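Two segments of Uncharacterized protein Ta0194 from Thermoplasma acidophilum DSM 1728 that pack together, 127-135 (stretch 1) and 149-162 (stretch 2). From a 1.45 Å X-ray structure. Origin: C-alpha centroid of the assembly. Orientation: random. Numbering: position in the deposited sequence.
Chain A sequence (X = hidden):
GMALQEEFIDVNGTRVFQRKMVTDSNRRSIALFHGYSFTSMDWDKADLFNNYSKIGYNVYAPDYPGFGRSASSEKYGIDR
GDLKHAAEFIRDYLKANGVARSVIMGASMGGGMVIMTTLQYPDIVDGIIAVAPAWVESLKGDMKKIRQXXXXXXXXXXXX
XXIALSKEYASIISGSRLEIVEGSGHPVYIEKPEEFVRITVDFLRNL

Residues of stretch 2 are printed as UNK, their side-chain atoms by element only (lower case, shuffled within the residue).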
ATOM      1  N   GLY A 127      -4.808  -8.243  -4.554  1.00 12.18           N
ATOM      2  CA  GLY A 127      -4.031  -8.730  -3.415  1.00 11.65           C
ATOM      3  C   GLY A 127      -3.690  -7.541  -2.542  1.00 11.92           C
ATOM      4  O   GLY A 127      -3.735  -6.387  -3.025  1.00 13.04           O
ATOM      5  N   ILE A 128      -3.339  -7.820  -1.293  1.00 11.50           N
ATOM      6  CA  ILE A 128      -2.998  -6.763  -0.300  1.00 10.44           C
ATOM      7  C   ILE A 128      -1.622  -7.046   0.280  1.00 11.02           C
ATOM      8  O   ILE A 128      -1.329  -8.199   0.643  1.00 10.41           O
ATOM      9  CB  ILE A 128      -4.001  -6.799   0.898  1.00 10.48           C
ATOM     10  CG1 ILE A 128      -5.420  -6.456   0.433  1.00 13.60           C
ATOM     11  CG2 ILE A 128      -3.587  -5.827   2.044  1.00 13.43           C
ATOM     12  CD1 ILE A 128      -6.468  -6.702   1.488  1.00 14.83           C
ATOM     13  N   ILE A 129      -0.799  -6.000   0.413  1.00  9.93           N
ATOM     14  CA  ILE A 129       0.351  -6.034   1.296  1.00  8.10           C
ATOM     15  C   ILE A 129       0.135  -4.917   2.308  1.00  9.58           C
ATOM     16  O   ILE A 129      -0.095  -3.781   1.920  1.00 10.86           O
ATOM     17  CB  ILE A 129       1.694  -5.763   0.568  1.00  8.52           C
ATOM     18  CG1 ILE A 129       1.953  -6.838  -0.513  1.00 12.07           C
ATOM     19  CG2 ILE A 129       2.849  -5.775   1.554  1.00 10.68           C
ATOM     20  CD1 ILE A 129       3.166  -6.602  -1.397  1.00 11.48           C
ATOM     21  N   ALA A 130       0.174  -5.237   3.578  1.00  9.35           N
ATOM     22  CA  ALA A 130      -0.024  -4.244   4.627  1.00 10.25           C
ATOM     23  C   ALA A 130       1.083  -4.363   5.630  1.00 10.32           C
ATOM     24  O   ALA A 130       1.311  -5.437   6.217  1.00 11.76           O
ATOM     25  CB  ALA A 130      -1.386  -4.429   5.289  1.00 10.90           C
ATOM     26  N   VAL A 131       1.824  -3.287   5.789  1.00  9.33           N
ATOM     27  CA  VAL A 131       2.973  -3.213   6.668  1.00  8.39           C
ATOM     28  C   VAL A 131       2.517  -2.536   7.955  1.00 10.33           C
ATOM     29  O   VAL A 131       2.336  -1.318   7.995  1.00 11.58           O
ATOM     30  CB  VAL A 131       4.142  -2.431   6.044  1.00  9.52           C
ATOM     31  CG1 VAL A 131       5.444  -2.621   6.854  1.00 10.52           C
ATOM     32  CG2 VAL A 131       4.363  -2.868   4.575  1.00 11.85           C
ATOM     33  N   ALA A 132       2.290  -3.339   9.006  1.00  8.67           N
ATOM     34  CA  ALA A 132       1.823  -2.838  10.298  1.00 10.08           C
ATOM     35  C   ALA A 132       0.700  -1.819  10.142  1.00  9.13           C
ATOM     36  O   ALA A 132       0.795  -0.669  10.584  1.00 10.40           O
ATOM     37  CB  ALA A 132       2.959  -2.333  11.169  1.00 11.44           C
ATOM     38  N   PRO A 133      -0.416  -2.246   9.534  1.00 10.67           N
ATOM     39  CA  PRO A 133      -1.518  -1.317   9.279  1.00 11.29           C
ATOM     40  C   PRO A 133      -2.093  -0.659  10.500  1.00 11.58           C
ATOM     41  O   PRO A 133      -2.406  -1.346  11.477  1.00 13.06           O
ATOM     42  CB  PRO A 133      -2.575  -2.201   8.624  1.00 13.35           C
ATOM     43  CG  PRO A 133      -2.205  -3.644   9.006  1.00 11.52           C
ATOM     44  CD  PRO A 133      -0.705  -3.607   9.038  1.00 10.39           C
ATOM     45  N   ALA A 134      -2.183   0.664  10.460  1.00 11.08           N
ATOM     46  CA  ALA A 134      -2.775   1.493  11.492  1.00 11.68           C
ATOM     47  C   ALA A 134      -4.212   1.798  11.124  1.00 13.28           C
ATOM     48  O   ALA A 134      -4.637   1.642   9.992  1.00 15.38           O
ATOM     49  CB  ALA A 134      -1.985   2.781  11.611  1.00 11.94           C
ATOM     50  N   TRP A 135      -4.982   2.165  12.146  1.00 15.77           N
ATOM     51  CA  TRP A 135      -6.358   2.703  12.012  1.00 17.87           C
ATOM     52  C   TRP A 135      -7.440   1.692  11.607  1.00 18.76           C
ATOM     53  O   TRP A 135      -8.543   2.096  11.165  1.00 21.70           O
ATOM     54  CB  TRP A 135      -6.410   3.922  11.071  1.00 20.49           C
ATOM     55  CG  TRP A 135      -5.449   5.051  11.380  1.00 21.05           C
ATOM     56  CD1 TRP A 135      -4.665   5.208  12.492  1.00 22.18           C
ATOM     57  CD2 TRP A 135      -5.205   6.216  10.558  1.00 26.49           C
ATOM     58  NE1 TRP A 135      -3.926   6.368  12.400  1.00 27.61           N
ATOM     59  CE2 TRP A 135      -4.250   7.011  11.232  1.00 24.97           C
ATOM     60  CE3 TRP A 135      -5.701   6.651   9.321  1.00 26.68           C
ATOM     61  CZ2 TRP A 135      -3.778   8.236  10.719  1.00 28.87           C
ATOM     62  CZ3 TRP A 135      -5.233   7.882   8.802  1.00 25.73           C
ATOM     63  CH2 TRP A 135      -4.276   8.652   9.517  1.00 25.17           C
ATOM     64  N   UNK A 149      -5.609 -12.697  -1.328  1.00 13.06           N
ATOM     65  CA  UNK A 149      -4.310 -13.059  -0.767  1.00 15.11           C
ATOM     66  C   UNK A 149      -3.780 -11.787  -0.108  1.00 12.37           C
ATOM     67  O   UNK A 149      -3.735 -10.740  -0.760  1.00 12.21           O
ATOM     68  c   UNK A 149      -2.572 -15.588  -3.296  1.00 19.27           C
ATOM     69  c   UNK A 149      -2.993 -16.979  -3.740  1.00 20.71           C
ATOM     70  c   UNK A 149      -3.605 -15.010  -2.312  1.00 19.87           C
ATOM     71  c   UNK A 149      -3.320 -13.563  -1.838  1.00 16.53           C
ATOM     72  n   UNK A 149      -2.079 -17.635  -4.735  1.00 16.04           N
ATOM     73  N   UNK A 150      -3.301 -11.919   1.128  1.00 12.45           N
ATOM     74  CA  UNK A 150      -2.833 -10.802   1.928  1.00 11.32           C
ATOM     75  C   UNK A 150      -1.506 -11.135   2.599  1.00 11.94           C
ATOM     76  O   UNK A 150      -1.369 -12.194   3.178  1.00 13.50           O
ATOM     77  o   UNK A 150      -5.123 -10.064   2.389  1.00 12.04           O
ATOM     78  c   UNK A 150      -3.893 -10.480   3.013  1.00 12.57           C
ATOM     79  c   UNK A 150      -3.457  -9.392   3.970  1.00 11.01           C
ATOM     80  N   UNK A 151      -0.529 -10.239   2.488  1.00  9.44           N
ATOM     81  CA  UNK A 151       0.709 -10.312   3.209  1.00  9.24           C
ATOM     82  C   UNK A 151       0.708  -9.218   4.267  1.00 10.30           C
ATOM     83  O   UNK A 151       0.536  -8.038   3.946  1.00 10.65           O
ATOM     84  c   UNK A 151       4.316  -9.529   1.819  1.00 11.49           C
ATOM     85  c   UNK A 151       3.298 -10.023   2.850  1.00 12.01           C
ATOM     86  c   UNK A 151       1.888 -10.086   2.258  1.00 10.56           C
ATOM     87  c   UNK A 151       3.668 -11.383   3.399  1.00 15.36           C
ATOM     88  N   UNK A 152       0.879  -9.632   5.513  1.00  9.20           N
ATOM     89  CA  UNK A 152       1.061  -8.752   6.664  1.00  9.26           C
ATOM     90  C   UNK A 152       2.518  -8.781   7.051  1.00  9.41           C
ATOM     91  O   UNK A 152       3.106  -9.840   7.278  1.00  9.08           O
ATOM     92  c   UNK A 152      -1.292  -9.287   7.587  1.00 12.16           C
ATOM     93  c   UNK A 152      -1.905  -7.925   7.393  1.00 12.78           C
ATOM     94  c   UNK A 152       0.211  -9.263   7.832  1.00 10.41           C
ATOM     95  c   UNK A 152      -2.040  -9.993   8.703  1.00 14.09           C
ATOM     96  N   UNK A 153       3.158  -7.607   7.077  1.00 10.67           N
ATOM     97  CA  UNK A 153       4.577  -7.459   7.400  1.00  9.89           C
ATOM     98  C   UNK A 153       4.683  -6.623   8.643  1.00  8.76           C
ATOM     99  O   UNK A 153       4.100  -5.561   8.717  1.00  9.98           O
ATOM    100  c   UNK A 153       6.845  -6.738   6.626  1.00 10.56           C
ATOM    101  c   UNK A 153       5.213  -7.623   4.937  1.00 12.38           C
ATOM    102  c   UNK A 153       5.376  -6.819   6.245  1.00  9.99           C
ATOM    103  N   UNK A 154       5.457  -7.087   9.620  1.00  9.71           N
ATOM    104  CA  UNK A 154       5.706  -6.332  10.832  1.00  9.05           C
ATOM    105  C   UNK A 154       7.182  -6.434  11.164  1.00 10.45           C
ATOM    106  O   UNK A 154       7.789  -7.482  10.986  1.00 11.86           O
ATOM    107  c   UNK A 154       2.500  -6.044  12.242  1.00 11.19           C
ATOM    108  c   UNK A 154       3.955  -5.216  13.728  1.00 10.96           C
ATOM    109  c   UNK A 154       3.861  -6.066  12.638  1.00 10.29           C
ATOM    110  c   UNK A 154       1.783  -6.678  11.232  1.00 12.69           C
ATOM    111  c   UNK A 154      -0.221  -5.608  12.016  1.00 11.54           C
ATOM    112  c   UNK A 154       0.436  -6.468  11.135  1.00 13.46           C
ATOM    113  c   UNK A 154       4.938  -6.911  12.042  1.00  9.87           C
ATOM    114  c   UNK A 154       1.822  -5.173  13.124  1.00 11.82           C
ATOM    115  c   UNK A 154       0.433  -4.953  13.020  1.00 11.19           C
ATOM    116  n   UNK A 154       2.749  -4.676  14.005  1.00 13.86           N
ATOM    117  N   UNK A 155       7.739  -5.379  11.722  1.00  8.65           N
ATOM    118  CA  UNK A 155       9.049  -5.445  12.352  1.00 10.90           C
ATOM    119  C   UNK A 155       8.976  -6.003  13.762  1.00 11.94           C
ATOM    120  O   UNK A 155       8.043  -5.698  14.486  1.00 11.47           O
ATOM    121  N   UNK A 156       9.976  -6.771  14.156  1.00 11.71           N
ATOM    122  CA  UNK A 156       9.998  -7.446  15.470  1.00 12.55           C
ATOM    123  C   UNK A 156      10.076  -6.457  16.606  1.00 13.64           C
ATOM    124  O   UNK A 156       9.645  -6.770  17.718  1.00 15.40           O
ATOM    125  o   UNK A 156      12.415  -7.757  15.562  1.00 14.87           O
ATOM    126  c   UNK A 156      11.177  -8.414  15.559  1.00 14.33           C
ATOM    127  N   UNK A 157      10.550  -5.255  16.318  1.00 12.44           N
ATOM    128  CA  UNK A 157      10.723  -4.197  17.333  1.00 14.49           C
ATOM    129  C   UNK A 157       9.649  -3.107  17.225  1.00 13.35           C
ATOM    130  O   UNK A 157       9.814  -2.000  17.759  1.00 17.02           O
ATOM    131  c   UNK A 157      15.265  -3.406  18.229  1.00 31.43           C
ATOM    132  n   UNK A 157      16.766  -3.451  18.019  1.00 29.33           N
ATOM    133  c   UNK A 157      14.596  -3.896  17.011  1.00 21.71           C
ATOM    134  c   UNK A 157      13.242  -4.548  17.281  1.00 17.14           C
ATOM    135  c   UNK A 157      12.125  -3.556  17.219  1.00 15.14           C
ATOM    136  N   UNK A 158       8.570  -3.362  16.497  1.00 13.70           N
ATOM    137  CA  UNK A 158       7.520  -2.361  16.328  1.00 14.43           C
ATOM    138  C   UNK A 158       6.718  -2.173  17.611  1.00 15.38           C
ATOM    139  O   UNK A 158       6.023  -3.100  18.061  1.00 16.99           O
ATOM    140  o   UNK A 158       5.381  -0.717  15.450  1.00 14.99           O
ATOM    141  c   UNK A 158       6.615  -2.799  15.174  1.00 14.16           C
ATOM    142  c   UNK A 158       5.622  -1.734  14.723  1.00 14.83           C
ATOM    143  o   UNK A 158       5.012  -1.946  13.662  1.00 12.47           O
ATOM    144  N   UNK A 159       6.817  -0.984  18.174  1.00 17.27           N
ATOM    145  CA  UNK A 159       5.990  -0.570  19.311  1.00 18.17           C
ATOM    146  C   UNK A 159       5.031   0.553  18.950  1.00 20.66           C
ATOM    147  O   UNK A 159       4.437   1.168  19.845  1.00 24.20           O
ATOM    148  n   UNK A 159       7.476  -2.350  21.559  1.00 34.39           N
ATOM    149  c   UNK A 159       7.867  -1.191  20.919  1.00 26.59           C
ATOM    150  c   UNK A 159       9.215  -1.265  20.799  1.00 34.02           C
ATOM    151  c   UNK A 159       8.541  -3.093  21.807  1.00 33.47           C
ATOM    152  c   UNK A 159       6.891  -0.139  20.477  1.00 19.58           C
ATOM    153  n   UNK A 159       9.610  -2.455  21.364  1.00 33.22           N
ATOM    154  N   UNK A 160       4.906   0.863  17.653  1.00 15.22           N
ATOM    155  CA  UNK A 160       3.962   1.877  17.172  1.00 15.16           C
ATOM    156  C   UNK A 160       2.583   1.266  16.958  1.00 16.70           C
ATOM    157  O   UNK A 160       1.535   1.819  17.389  1.00 16.52           O
ATOM    158  c   UNK A 160       3.426   3.480  15.223  1.00 19.19           C
ATOM    159  c   UNK A 160       4.481   2.532  15.870  1.00 16.41           C
ATOM    160  c   UNK A 160       5.800   3.265  16.152  1.00 17.60           C
ATOM    161  N   UNK A 161       2.561   0.157  16.236  1.00 14.22           N
ATOM    162  CA  UNK A 161       1.365  -0.638  16.079  1.00 15.95           C
ATOM    163  C   UNK A 161       1.721  -1.992  16.672  1.00 18.72           C
ATOM    164  O   UNK A 161       2.547  -2.728  16.142  1.00 16.18           O
ATOM    165  c   UNK A 161       0.573   0.595  13.980  1.00 15.12           C
ATOM    166  c   UNK A 161      -0.343  -1.684  14.510  1.00 14.06           C
ATOM    167  c   UNK A 161       0.877  -0.766  14.603  1.00 14.96           C
ATOM    168  N   UNK A 162       1.139  -2.307  17.826  1.00 20.58           N
ATOM    169  CA  UNK A 162       1.596  -3.442  18.590  1.00 20.89           C
ATOM    170  C   UNK A 162       1.679  -4.767  17.829  1.00 18.68           C
ATOM    171  O   UNK A 162       0.792  -5.097  17.070  1.00 18.07           O
ATOM    172  c   UNK A 162      -0.167  -2.320  19.758  1.00 26.85           C
ATOM    173  c   UNK A 162       0.516  -3.588  19.673  1.00 22.65           C
ATOM    174  c   UNK A 162       0.049  -1.577  18.497  1.00 21.65           C
TER

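Position 149 carries four carbons in a row ending in nitrogen, a chain whose end leads away from stretch 1; it is Lys149. Ile128 N donates to Lys149 O at 3.0 Å. Position 150 has one carbon bearing an oxygen and a carbon, the oxygen 3.7 Å from Ile128 CD1. The atoms suit Thr150, and its side chain shares a sheet face with that of Ile128.

Position 151 has four carbons forked at the second, and one fork tip lies 4.0 Å from Ile129 CG2: Leu151. Its backbone works both ways, Leu151 N giving to Ile128 O (2.9 Å) and Leu151 O receiving from Ala130 N (2.8 Å). Position 152 repeats the fork on the other face, reaching Ala130 CB at 4.1 Å; it is Leu152, and the small alanine beside it is met by the end of the longer chain.

Position 153 has one carbon carrying two more, its first 4.2 Å from Val131 CG1. This is Val153, whose N donates to Ala130 O (3.0 Å) and whose O accepts from Ala132 N (2.9 Å, bent to 136°). Position 154 holds one carbon, then fused five- and six-membered rings of eight carbons and one nitrogen, with Ala132 CB over one face and Pro133 CD oblique to them: Trp154. Ala132 CA lies 3.6 Å from the centroid of the six-membered ring, and Pro133 CD 3.6 Å from Trp154 CH2.

Position 155 has no side-chain atoms, so Gly155; it opens a type I turn. Out of reach of stretch 1, position 156, a carbon then an oxygen, is Ser156, and position 157, four carbons ending in nitrogen, is Lys157.

Position 158 has two carbons, the second carrying two oxygens, one of them 3.3 Å from Ala132 CB: Asp158. It closes the turn, Asp158 N to Gly155 O at 3.1 Å. Position 159, a carbon and a five-membered ring of three carbons and two nitrogens, out of reach, is His159. Position 160, three carbons branched at the first and without contact, is Val160; its N donates to Asp158 OD1 (2.8 Å). Position 161 repeats that branch but points toward stretch 1, near Ala132 O and Ala134 CB: Val161. Position 162, three carbons closing onto the backbone N without contact, is Pro162.

Two rules emerge. Parallel strands in register are laced by five backbone hydrogen bonds, paired side chains alternating between faces. Where stretch 1 leaves its strand, Ala132 and Pro133 pack against Trp154, Val161 joins them, and Trp154 NE1 to Val161 O (2.9 Å) ties the returning loop to the indole.

Stretch 2, residues 149-162: KTLLVWGSKDHVVP
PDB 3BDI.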